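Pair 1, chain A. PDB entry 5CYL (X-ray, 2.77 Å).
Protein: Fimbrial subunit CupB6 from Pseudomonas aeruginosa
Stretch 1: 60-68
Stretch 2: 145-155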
# COMPACT_ATOMS: atom_id res chain seq x y z
N ILE A 60 13.85 -26.40 20.06
CA ILE A 60 13.10 -25.82 18.94
C ILE A 60 14.05 -24.99 18.08
O ILE A 60 14.66 -24.03 18.55
CB ILE A 60 11.91 -25.02 19.43
CG1 ILE A 60 11.07 -25.88 20.37
CG2 ILE A 60 11.06 -24.56 18.26
CD1 ILE A 60 10.02 -25.11 21.14
N GLY A 61 14.17 -25.39 16.82
CA GLY A 61 15.04 -24.72 15.85
C GLY A 61 14.25 -24.12 14.69
O GLY A 61 13.13 -24.53 14.41
N GLY A 62 14.85 -23.15 14.01
CA GLY A 62 14.27 -22.59 12.79
C GLY A 62 15.32 -22.21 11.79
O GLY A 62 16.45 -21.93 12.13
N ASN A 63 14.96 -22.24 10.52
CA ASN A 63 15.77 -21.57 9.50
C ASN A 63 14.94 -21.38 8.24
O ASN A 63 13.95 -22.07 8.03
CB ASN A 63 17.01 -22.37 9.19
CG ASN A 63 16.71 -23.60 8.39
OD1 ASN A 63 15.67 -24.22 8.52
ND2 ASN A 63 17.65 -23.98 7.55
N TRP A 64 15.36 -20.44 7.41
CA TRP A 64 14.72 -20.18 6.13
C TRP A 64 15.59 -20.84 5.09
O TRP A 64 16.81 -20.60 5.04
CB TRP A 64 14.63 -18.68 5.82
CG TRP A 64 13.51 -17.96 6.46
CD1 TRP A 64 13.57 -17.24 7.61
CD2 TRP A 64 12.17 -17.84 5.99
NE1 TRP A 64 12.32 -16.70 7.91
CE2 TRP A 64 11.46 -17.04 6.91
CE3 TRP A 64 11.50 -18.31 4.88
CZ2 TRP A 64 10.11 -16.75 6.77
CZ3 TRP A 64 10.14 -17.99 4.73
CH2 TRP A 64 9.47 -17.23 5.68
N SER A 65 14.99 -21.66 4.25
CA SER A 65 15.75 -22.23 3.11
C SER A 65 15.11 -21.82 1.80
O SER A 65 13.99 -21.27 1.75
CB SER A 65 15.82 -23.76 3.20
OG SER A 65 14.53 -24.27 3.44
N GLY A 66 15.82 -22.05 0.71
CA GLY A 66 15.29 -21.72 -0.62
C GLY A 66 15.69 -20.34 -1.08
O GLY A 66 15.30 -19.89 -2.15
N VAL A 67 16.47 -19.68 -0.24
CA VAL A 67 17.16 -18.44 -0.57
C VAL A 67 18.49 -18.45 0.19
O VAL A 67 18.54 -18.82 1.35
CB VAL A 67 16.34 -17.19 -0.19
CG1 VAL A 67 17.17 -15.93 -0.40
CG2 VAL A 67 15.05 -17.13 -1.00
N GLY A 68 19.57 -18.11 -0.50
CA GLY A 68 20.90 -18.15 0.10
C GLY A 68 21.16 -17.15 1.20
O GLY A 68 21.83 -17.46 2.15
N SER A 145 2.01 -13.81 0.72
CA SER A 145 3.01 -14.85 0.60
C SER A 145 4.42 -14.28 0.57
O SER A 145 4.62 -13.10 0.37
CB SER A 145 2.74 -15.69 -0.63
OG SER A 145 3.87 -16.39 -1.02
N VAL A 146 5.38 -15.14 0.84
CA VAL A 146 6.78 -14.83 0.60
C VAL A 146 7.01 -14.94 -0.89
O VAL A 146 6.40 -15.76 -1.55
CB VAL A 146 7.72 -15.76 1.39
CG1 VAL A 146 7.24 -15.85 2.81
CG2 VAL A 146 7.76 -17.14 0.76
N SER A 147 7.89 -14.10 -1.42
CA SER A 147 8.29 -14.18 -2.82
C SER A 147 9.21 -15.37 -3.02
O SER A 147 9.98 -15.72 -2.15
CB SER A 147 8.95 -12.86 -3.26
OG SER A 147 10.14 -13.05 -4.01
N GLY A 148 9.14 -15.98 -4.19
CA GLY A 148 10.11 -17.02 -4.55
C GLY A 148 9.87 -18.38 -3.95
O GLY A 148 8.77 -18.71 -3.55
N SER A 149 10.92 -19.18 -3.90
CA SER A 149 10.83 -20.53 -3.38
C SER A 149 11.25 -20.65 -1.92
O SER A 149 11.40 -21.76 -1.40
CB SER A 149 11.66 -21.48 -4.24
OG SER A 149 13.01 -21.06 -4.31
N ALA A 150 11.45 -19.52 -1.26
CA ALA A 150 11.90 -19.55 0.13
C ALA A 150 10.90 -20.29 1.03
O ALA A 150 9.69 -20.07 0.96
CB ALA A 150 12.12 -18.14 0.66
N THR A 151 11.43 -21.17 1.88
CA THR A 151 10.61 -21.98 2.77
C THR A 151 11.01 -21.83 4.23
O THR A 151 12.19 -21.78 4.55
CB THR A 151 10.61 -23.48 2.38
OG1 THR A 151 11.95 -23.93 2.23
CG2 THR A 151 9.89 -23.69 1.08
N LEU A 152 10.01 -21.73 5.10
CA LEU A 152 10.21 -21.62 6.54
C LEU A 152 10.20 -23.00 7.24
O LEU A 152 9.16 -23.68 7.27
CB LEU A 152 9.11 -20.74 7.16
CG LEU A 152 9.19 -20.61 8.70
CD1 LEU A 152 10.51 -19.92 9.05
CD2 LEU A 152 7.99 -19.88 9.33
N ASN A 153 11.31 -23.38 7.86
CA ASN A 153 11.40 -24.68 8.55
C ASN A 153 11.48 -24.55 10.06
O ASN A 153 12.36 -23.89 10.59
CB ASN A 153 12.60 -25.46 8.05
CG ASN A 153 12.71 -25.43 6.54
OD1 ASN A 153 11.99 -26.15 5.83
ND2 ASN A 153 13.62 -24.64 6.05
N LEU A 154 10.52 -25.16 10.73
CA LEU A 154 10.54 -25.25 12.18
C LEU A 154 10.96 -26.66 12.56
O LEU A 154 10.39 -27.64 12.10
CB LEU A 154 9.16 -24.93 12.75
CG LEU A 154 8.58 -23.59 12.30
CD1 LEU A 154 7.24 -23.31 12.97
CD2 LEU A 154 9.55 -22.45 12.60
N TRP A 155 11.94 -26.77 13.43
CA TRP A 155 12.40 -28.08 13.89
C TRP A 155 12.13 -28.31 15.37
O TRP A 155 12.67 -27.59 16.21
CB TRP A 155 13.89 -28.20 13.65
CG TRP A 155 14.29 -28.00 12.23
CD1 TRP A 155 14.30 -26.84 11.54
CD2 TRP A 155 14.77 -29.01 11.32
NE1 TRP A 155 14.77 -27.03 10.27
CE2 TRP A 155 15.05 -28.36 10.11
CE3 TRP A 155 14.98 -30.39 11.43
CZ2 TRP A 155 15.55 -29.05 8.99
CZ3 TRP A 155 15.47 -31.07 10.33
CH2 TRP A 155 15.75 -30.40 9.12

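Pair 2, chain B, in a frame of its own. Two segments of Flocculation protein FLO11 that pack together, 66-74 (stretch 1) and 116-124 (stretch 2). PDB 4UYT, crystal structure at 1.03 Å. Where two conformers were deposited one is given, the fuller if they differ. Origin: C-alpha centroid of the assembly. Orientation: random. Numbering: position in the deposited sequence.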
# COMPACT_ATOMS: atom_id res chain seq x y z
N SER B 66 7.35 12.75 -5.89
CA SER B 66 6.97 11.51 -6.54
C SER B 66 6.42 10.52 -5.53
O SER B 66 6.76 10.54 -4.34
CB SER B 66 8.16 10.90 -7.27
OG SER B 66 9.16 10.47 -6.36
N LEU B 67 5.58 9.64 -6.05
CA LEU B 67 4.92 8.61 -5.25
C LEU B 67 4.71 7.42 -6.17
O LEU B 67 4.14 7.56 -7.25
CB LEU B 67 3.59 9.15 -4.73
CG LEU B 67 2.80 8.19 -3.85
CD1 LEU B 67 3.54 7.88 -2.57
CD2 LEU B 67 1.43 8.77 -3.54
N LYS B 68 5.18 6.26 -5.74
CA LYS B 68 4.99 5.07 -6.55
C LYS B 68 4.95 3.87 -5.67
O LYS B 68 5.57 3.82 -4.60
CB LYS B 68 6.06 4.92 -7.61
CG LYS B 68 7.47 4.86 -7.13
CD LYS B 68 8.40 4.59 -8.32
CE LYS B 68 9.85 4.73 -7.96
NZ LYS B 68 10.65 4.48 -9.19
N ILE B 69 4.21 2.89 -6.14
CA ILE B 69 4.17 1.58 -5.52
C ILE B 69 5.26 0.75 -6.22
O ILE B 69 5.35 0.73 -7.45
CB ILE B 69 2.79 0.92 -5.68
CG1 ILE B 69 1.67 1.88 -5.36
CG2 ILE B 69 2.73 -0.32 -4.84
CD1 ILE B 69 0.29 1.32 -5.47
N ILE B 70 6.10 0.11 -5.42
CA ILE B 70 7.20 -0.69 -5.94
C ILE B 70 7.18 -2.07 -5.32
O ILE B 70 6.50 -2.33 -4.32
CB ILE B 70 8.56 -0.01 -5.66
CG1 ILE B 70 8.81 0.22 -4.16
CG2 ILE B 70 8.66 1.30 -6.44
CD1 ILE B 70 10.19 0.74 -3.83
N GLY B 71 7.94 -2.97 -5.92
CA GLY B 71 8.03 -4.31 -5.39
C GLY B 71 6.73 -5.09 -5.54
O GLY B 71 6.48 -5.98 -4.76
N VAL B 72 5.93 -4.77 -6.56
CA VAL B 72 4.65 -5.43 -6.72
C VAL B 72 4.85 -6.74 -7.47
O VAL B 72 5.52 -6.80 -8.51
CB VAL B 72 3.65 -4.57 -7.52
CG1 VAL B 72 2.35 -5.31 -7.75
CG2 VAL B 72 3.38 -3.27 -6.77
N THR B 73 4.28 -7.81 -6.92
CA THR B 73 4.21 -9.08 -7.61
C THR B 73 2.90 -9.07 -8.37
O THR B 73 1.83 -9.23 -7.78
CB THR B 73 4.27 -10.24 -6.61
OG1 THR B 73 5.50 -10.17 -5.88
CG2 THR B 73 4.14 -11.56 -7.32
N GLY B 74 2.96 -8.83 -9.67
CA GLY B 74 1.77 -8.61 -10.49
C GLY B 74 2.21 -8.28 -11.92
O GLY B 74 3.40 -8.31 -12.23
N MET B 116 -2.14 -11.37 0.16
CA MET B 116 -1.62 -10.32 -0.69
C MET B 116 -0.09 -10.41 -0.74
O MET B 116 0.54 -10.50 0.30
CB MET B 116 -2.01 -8.99 -0.07
CG MET B 116 -1.64 -7.77 -0.87
SD MET B 116 -2.10 -6.26 -0.01
CE MET B 116 -0.75 -6.11 1.14
N PRO B 117 0.53 -10.33 -1.93
CA PRO B 117 2.00 -10.21 -1.97
C PRO B 117 2.38 -8.83 -1.49
O PRO B 117 1.72 -7.85 -1.87
CB PRO B 117 2.31 -10.42 -3.47
CG PRO B 117 1.08 -9.91 -4.19
CD PRO B 117 -0.08 -10.24 -3.27
N ASN B 118 3.41 -8.72 -0.67
CA ASN B 118 3.74 -7.45 -0.06
C ASN B 118 4.45 -6.55 -1.06
O ASN B 118 5.08 -6.97 -2.02
CB ASN B 118 4.54 -7.70 1.21
CG ASN B 118 3.69 -8.32 2.28
OD1 ASN B 118 4.07 -9.37 2.89
ND2 ASN B 118 2.56 -7.76 2.54
N PHE B 119 4.36 -5.27 -0.78
CA PHE B 119 4.90 -4.24 -1.64
C PHE B 119 5.33 -3.08 -0.76
O PHE B 119 5.13 -3.07 0.45
CB PHE B 119 3.88 -3.83 -2.73
CG PHE B 119 2.55 -3.36 -2.18
CD1 PHE B 119 2.38 -2.06 -1.76
CD2 PHE B 119 1.47 -4.22 -2.07
CE1 PHE B 119 1.16 -1.63 -1.23
CE2 PHE B 119 0.26 -3.81 -1.56
CZ PHE B 119 0.12 -2.50 -1.15
N GLN B 120 5.91 -2.07 -1.40
CA GLN B 120 6.28 -0.85 -0.72
C GLN B 120 5.72 0.33 -1.47
O GLN B 120 5.43 0.26 -2.67
CB GLN B 120 7.80 -0.72 -0.58
CG GLN B 120 8.45 -1.93 0.06
CD GLN B 120 8.65 -3.04 -0.94
OE1 GLN B 120 9.17 -2.81 -2.02
NE2 GLN B 120 8.23 -4.26 -0.59
N ILE B 121 5.57 1.43 -0.74
CA ILE B 121 5.18 2.69 -1.31
C ILE B 121 6.32 3.67 -1.06
O ILE B 121 6.69 3.90 0.11
CB ILE B 121 3.84 3.20 -0.76
CG1 ILE B 121 2.75 2.12 -0.90
CG2 ILE B 121 3.46 4.48 -1.49
CD1 ILE B 121 1.38 2.57 -0.45
N GLN B 122 6.87 4.21 -2.15
CA GLN B 122 8.03 5.08 -2.09
C GLN B 122 7.53 6.50 -2.23
O GLN B 122 6.98 6.89 -3.26
CB GLN B 122 8.99 4.71 -3.22
CG GLN B 122 10.25 5.55 -3.31
CD GLN B 122 11.02 5.24 -4.59
OE1 GLN B 122 11.37 4.10 -4.84
NE2 GLN B 122 11.23 6.25 -5.40
N PHE B 123 7.79 7.28 -1.17
CA PHE B 123 7.43 8.69 -1.12
C PHE B 123 8.70 9.52 -1.28
O PHE B 123 9.72 9.26 -0.63
CB PHE B 123 6.86 9.04 0.25
CG PHE B 123 5.49 8.49 0.56
CD1 PHE B 123 5.32 7.15 0.89
CD2 PHE B 123 4.38 9.32 0.59
CE1 PHE B 123 4.06 6.66 1.19
CE2 PHE B 123 3.13 8.84 0.94
CZ PHE B 123 2.97 7.52 1.25
N GLU B 124 8.61 10.56 -2.09
CA GLU B 124 9.66 11.58 -2.15
C GLU B 124 8.97 12.92 -2.03
O GLU B 124 8.32 13.38 -2.97
CB GLU B 124 10.46 11.51 -3.46
CG GLU B 124 11.30 10.26 -3.64
CD GLU B 124 12.08 10.24 -4.95
OE1 GLU B 124 11.99 11.19 -5.76
OE2 GLU B 124 12.78 9.24 -5.18
O HOH W 1 8.65 7.92 -5.44
O HOH W 2 12.46 2.88 -7.10
O HOH W 3 8.22 -6.43 -2.49
O HOH W 4 3.29 -7.16 -4.26
O HOH W 5 5.89 -9.29 -3.25

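Both pairs are two-stranded antiparallel ladders that end in a loop carrying a glycine. The strand axes approach to 4.5 Å at 166° in pair 1 and to 4.7 Å at 159° in pair 2, and 14 central residues superpose with an RMSD of 0.9 Å over N, CA and C. The register is the same: G61(A), N63(A) and S65(A) coincide with S66(B), K68(B) and I70(B), and each forms a hydrogen-bonded pair, with W155(A), N153(A) and T151(A) or with E124(B), Q122(B) and Q120(B). At the central rung, N63(A) N to N153(A) O is 3.1 Å and N153(A) N to N63(A) O 3.0 Å; K68(B) N to Q122(B) O is 3.1 Å and Q122(B) N to K68(B) O 2.8 Å.

On the face of W64(A) and L152(A), matched by I69(B) and I121(B), packing is apolar in both, but the large group changes place. In pair 1 the indole of W64(A) spreads across the partner: L152(A) CB lies 3.9 Å from the centroid of its six-membered ring (CD2, CE2, CE3, CZ2, CZ3, CH2), 14° off the normal, and W64(A) CH2 reaches V146(A) CG1 at 3.9 Å. In pair 2 the aromatic rings sit on the second stretch. F119(B), at the position of A150(A), meets I69(B), with I69(B) CG2 to F119(B) CD1 at 3.6 Å; A150(A) offers a methyl, its CB 4.3 Å from W64(A) CE3. One rung from the centre, G62(A) has no side chain beside L154(A), whereas L67(B) places CD1 3.5 Å from the centroid of the F123(B) ring (CG to CZ), 10° off the normal, and 3.6 Å from I121(B) CG2.

The face of N63(A) and N153(A) is polar and directly bonded in pair 1. N153(A) ND2 donates to S65(A) OG at 2.8 Å and to N63(A) OD1 at 3.2 Å, while S65(A) OG and T151(A) OG1 hydrogen-bond at 2.9 Å. Pair 2 uses longer chains and water: K68(B) CE packs 3.3 Å from Q122(B) NE2, and water 2 donates to Q122(B) OE1 at 2.8 Å while accepting a weak bond from K68(B) NZ at 3.2 Å. I70(B) replaces the serine, its CD1 3.7 Å from Q122(B) OE1.

G66(A) and G71(B) coincide, both with positive phi (92° and 68°). An ideal CB would lie 2.5 Å from S149(A) O at G66(A), and 2.5 Å from Q120(B) OE1 at G71(B): the same position is tight against backbone in one pair and side chain in the other.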